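Local coordinates for protein L-threonine dehydrogenase (Flavobacterium frigidimaris, PDB 2YY7) that binds NAD and probably oxidises L-threonine at its 3-hydroxyl, as a member of the NAD(P)-dependent epimerase/dehydratase family, at residues 69-74 / 110-115. Sequence-based numbering, arbitrary orientation.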
ATOM      1  N   ILE A  69     -13.631   5.415 -26.544  1.00 11.20           N
ATOM      2  CA  ILE A  69     -13.640   6.020 -25.215  1.00 10.86           C
ATOM      3  C   ILE A  69     -12.486   6.968 -24.920  1.00 11.49           C
ATOM      4  O   ILE A  69     -11.338   6.693 -25.276  1.00 12.03           O
ATOM      5  CB  ILE A  69     -13.639   4.921 -24.125  1.00 10.38           C
ATOM      6  CG1 ILE A  69     -14.882   4.034 -24.283  1.00  9.45           C
ATOM      7  CG2 ILE A  69     -13.568   5.553 -22.729  1.00  8.44           C
ATOM      8  CD1 ILE A  69     -16.190   4.782 -24.168  1.00 10.02           C
ATOM      9  N   THR A  70     -12.796   8.078 -24.252  1.00 11.93           N
ATOM     10  CA  THR A  70     -11.781   9.050 -23.866  1.00 11.90           C
ATOM     11  C   THR A  70     -11.653   9.087 -22.339  1.00 11.85           C
ATOM     12  O   THR A  70     -10.564   9.300 -21.815  1.00 12.13           O
ATOM     13  CB  THR A  70     -12.117  10.477 -24.375  1.00 12.93           C
ATOM     14  OG1 THR A  70     -13.329  10.937 -23.765  1.00 14.87           O
ATOM     15  CG2 THR A  70     -12.283  10.477 -25.889  1.00 12.57           C
ATOM     16  N   ASP A  71     -12.763   8.864 -21.636  1.00 11.01           N
ATOM     17  CA  ASP A  71     -12.776   8.877 -20.171  1.00 11.04           C
ATOM     18  C   ASP A  71     -13.305   7.571 -19.567  1.00 10.76           C
ATOM     19  O   ASP A  71     -14.307   7.023 -20.024  1.00 11.67           O
ATOM     20  CB  ASP A  71     -13.664  10.009 -19.635  1.00 11.01           C
ATOM     21  CG  ASP A  71     -13.189  11.392 -20.039  1.00 13.18           C
ATOM     22  OD1 ASP A  71     -13.534  12.347 -19.308  1.00 11.57           O
ATOM     23  OD2 ASP A  71     -12.501  11.536 -21.073  1.00 11.11           O
ATOM     24  N   ILE A  72     -12.643   7.088 -18.522  1.00 10.21           N
ATOM     25  CA  ILE A  72     -13.094   5.876 -17.851  1.00  9.63           C
ATOM     26  C   ILE A  72     -13.302   6.122 -16.362  1.00 10.29           C
ATOM     27  O   ILE A  72     -12.428   6.668 -15.684  1.00  9.22           O
ATOM     28  CB  ILE A  72     -12.091   4.702 -18.008  1.00  9.84           C
ATOM     29  CG1 ILE A  72     -12.112   4.180 -19.446  1.00  7.39           C
ATOM     30  CG2 ILE A  72     -12.453   3.565 -17.032  1.00 10.10           C
ATOM     31  CD1 ILE A  72     -11.281   2.931 -19.659  1.00 10.57           C
ATOM     32  N   TYR A  73     -14.482   5.746 -15.877  1.00  9.24           N
ATOM     33  CA  TYR A  73     -14.814   5.846 -14.462  1.00  9.39           C
ATOM     34  C   TYR A  73     -14.853   4.384 -14.003  1.00  8.78           C
ATOM     35  O   TYR A  73     -15.809   3.661 -14.298  1.00 10.04           O
ATOM     36  CB  TYR A  73     -16.192   6.491 -14.254  1.00  8.15           C
ATOM     37  CG  TYR A  73     -16.263   7.966 -14.594  1.00  9.86           C
ATOM     38  CD1 TYR A  73     -16.450   8.927 -13.594  1.00 10.57           C
ATOM     39  CD2 TYR A  73     -16.164   8.401 -15.915  1.00  9.89           C
ATOM     40  CE1 TYR A  73     -16.542  10.289 -13.906  1.00 12.68           C
ATOM     41  CE2 TYR A  73     -16.252   9.760 -16.241  1.00  8.44           C
ATOM     42  CZ  TYR A  73     -16.442  10.697 -15.233  1.00 10.60           C
ATOM     43  OH  TYR A  73     -16.529  12.034 -15.553  1.00 10.11           O
ATOM     44  N   LEU A  74     -13.800   3.950 -13.314  1.00  9.21           N
ATOM     45  CA  LEU A  74     -13.696   2.572 -12.821  1.00  9.18           C
ATOM     46  C   LEU A  74     -14.312   2.449 -11.431  1.00  9.48           C
ATOM     47  O   LEU A  74     -13.672   2.751 -10.419  1.00 10.05           O
ATOM     48  CB  LEU A  74     -12.228   2.147 -12.776  1.00  8.92           C
ATOM     49  CG  LEU A  74     -11.875   0.789 -12.155  1.00  9.14           C
ATOM     50  CD1 LEU A  74     -12.554  -0.337 -12.915  1.00  6.12           C
ATOM     51  CD2 LEU A  74     -10.368   0.609 -12.184  1.00  7.96           C
ATOM     52  N   ILE A 110      -6.794   6.040 -23.866  1.00 14.70           N
ATOM     53  CA  ILE A 110      -7.842   6.837 -23.229  1.00 13.27           C
ATOM     54  C   ILE A 110      -7.147   8.101 -22.729  1.00 13.46           C
ATOM     55  O   ILE A 110      -5.921   8.143 -22.635  1.00 12.03           O
ATOM     56  CB  ILE A 110      -8.528   6.106 -22.038  1.00 13.70           C
ATOM     57  CG1 ILE A 110      -7.523   5.847 -20.919  1.00 12.78           C
ATOM     58  CG2 ILE A 110      -9.151   4.789 -22.516  1.00 12.93           C
ATOM     59  CD1 ILE A 110      -8.159   5.265 -19.671  1.00 14.58           C
ATOM     60  N   LYS A 111      -7.921   9.132 -22.410  1.00 13.20           N
ATOM     61  CA  LYS A 111      -7.341  10.395 -21.970  1.00 14.29           C
ATOM     62  C   LYS A 111      -7.408  10.692 -20.476  1.00 12.43           C
ATOM     63  O   LYS A 111      -6.473  11.257 -19.912  1.00 12.06           O
ATOM     64  CB  LYS A 111      -8.013  11.562 -22.712  1.00 14.02           C
ATOM     65  CG  LYS A 111      -7.892  11.523 -24.226  1.00 17.18           C
ATOM     66  CD  LYS A 111      -8.520  12.766 -24.849  1.00 18.07           C
ATOM     67  CE  LYS A 111      -8.384  12.759 -26.363  1.00 26.14           C
ATOM     68  NZ  LYS A 111      -8.971  13.982 -26.991  1.00 28.39           N
ATOM     69  N   LYS A 112      -8.514  10.325 -19.840  1.00 10.93           N
ATOM     70  CA  LYS A 112      -8.697  10.630 -18.430  1.00 10.07           C
ATOM     71  C   LYS A 112      -9.300   9.466 -17.647  1.00 10.87           C
ATOM     72  O   LYS A 112     -10.042   8.646 -18.191  1.00 10.78           O
ATOM     73  CB  LYS A 112      -9.602  11.865 -18.314  1.00 10.50           C
ATOM     74  CG  LYS A 112      -9.715  12.490 -16.926  1.00 11.92           C
ATOM     75  CD  LYS A 112     -10.695  13.675 -16.933  1.00 10.72           C
ATOM     76  CE  LYS A 112     -10.233  14.796 -17.863  1.00 14.84           C
ATOM     77  NZ  LYS A 112     -11.182  15.962 -17.872  1.00 13.45           N
ATOM     78  N   ILE A 113      -8.986   9.413 -16.359  1.00 10.62           N
ATOM     79  CA  ILE A 113      -9.490   8.358 -15.499  1.00  9.38           C
ATOM     80  C   ILE A 113     -10.002   8.883 -14.173  1.00  9.52           C
ATOM     81  O   ILE A 113      -9.417   9.800 -13.584  1.00  9.16           O
ATOM     82  CB  ILE A 113      -8.382   7.330 -15.144  1.00  9.47           C
ATOM     83  CG1 ILE A 113      -7.920   6.582 -16.391  1.00  8.26           C
ATOM     84  CG2 ILE A 113      -8.900   6.347 -14.091  1.00  9.54           C
ATOM     85  CD1 ILE A 113      -6.685   5.737 -16.154  1.00  8.20           C
ATOM     86  N   PHE A 114     -11.112   8.312 -13.722  1.00  7.57           N
ATOM     87  CA  PHE A 114     -11.625   8.620 -12.402  1.00  8.42           C
ATOM     88  C   PHE A 114     -11.638   7.267 -11.708  1.00  8.55           C
ATOM     89  O   PHE A 114     -12.176   6.291 -12.241  1.00  6.64           O
ATOM     90  CB  PHE A 114     -13.058   9.155 -12.377  1.00  8.28           C
ATOM     91  CG  PHE A 114     -13.606   9.271 -10.969  1.00  8.79           C
ATOM     92  CD1 PHE A 114     -13.180  10.301 -10.128  1.00  7.68           C
ATOM     93  CD2 PHE A 114     -14.442   8.283 -10.446  1.00 10.08           C
ATOM     94  CE1 PHE A 114     -13.568  10.347  -8.788  1.00  7.79           C
ATOM     95  CE2 PHE A 114     -14.841   8.314  -9.103  1.00  9.87           C
ATOM     96  CZ  PHE A 114     -14.399   9.350  -8.271  1.00 10.96           C
ATOM     97  N   TRP A 115     -11.029   7.209 -10.535  1.00  8.59           N
ATOM     98  CA  TRP A 115     -10.985   5.987  -9.753  1.00  8.89           C
ATOM     99  C   TRP A 115     -11.177   6.423  -8.309  1.00  9.14           C
ATOM    100  O   TRP A 115     -10.391   7.203  -7.781  1.00  9.67           O
ATOM    101  CB  TRP A 115      -9.640   5.285  -9.916  1.00  7.98           C
ATOM    102  CG  TRP A 115      -9.489   4.129  -8.974  1.00  8.27           C
ATOM    103  CD1 TRP A 115     -10.073   2.897  -9.077  1.00  8.54           C
ATOM    104  CD2 TRP A 115      -8.774   4.132  -7.736  1.00  8.03           C
ATOM    105  NE1 TRP A 115      -9.767   2.134  -7.977  1.00  6.02           N
ATOM    106  CE2 TRP A 115      -8.970   2.869  -7.137  1.00  5.55           C
ATOM    107  CE3 TRP A 115      -7.989   5.084  -7.071  1.00 10.52           C
ATOM    108  CZ2 TRP A 115      -8.406   2.531  -5.901  1.00  7.98           C
ATOM    109  CZ3 TRP A 115      -7.428   4.747  -5.839  1.00  9.14           C
ATOM    110  CH2 TRP A 115      -7.640   3.481  -5.271  1.00  8.25           C
TER
HETATM  111  O   HOH W   1     -13.356  14.970 -19.324  1.00 19.55           O
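Strand 71-74 runs parallel to the start of strand 112-118, the axes of the paired segments 4.8 Å apart and turned by 17°. Thr70 O opens the ladder by accepting two amides, Lys111 N at 2.7 Å and Lys112 N at 3.0 Å. From there the bonds alternate: Ile72 N to Lys112 O, Phe114 N to Ile72 O, and Leu74 N to Phe114 O, the last nearly along the C=O axis.

On one face, Asp71 and Lys112 extend side by side. Asp71 OD1 and Lys112 NZ stay 4.5 Å apart, too far for a salt bridge, and a water joins them, donating a hydrogen bond to Asp71 OD1 (2.6 Å) and accepting one from Lys112 NZ, which also reaches Met227 O. Thr70 OG1, itself reached by Lys4 N, donates to Asp71 OD2 from above the carboxylate plane; an alanine in place of Asp71 would probably cost the water and the hydroxyl an acceptor each. Farther along, the Tyr73 and Phe114 side chains cross at about a right angle, Tyr73 CD1 lying 3.6 Å from Phe114 CB, with ring planes inclined by 39°; their length lets Phe114 reach Ile168 and Tyr73 reach Ile5 on the flanking strands.

On the opposite face, branched Ile72 and Ile113 offer Val101 of helix 87-106 a compact apolar surface. Ile110 CD1 comes within 3.9 Å of Ile72 CD1. Leu74 CD2 lies alongside Trp115 CD1, and the Trp115 side chain comes to about 5 Å from the bound NAD.

Helix-rich chain connects these neighbouring parallel strands, as in the beta-alpha-beta crossovers of an NAD-binding Rossmann fold.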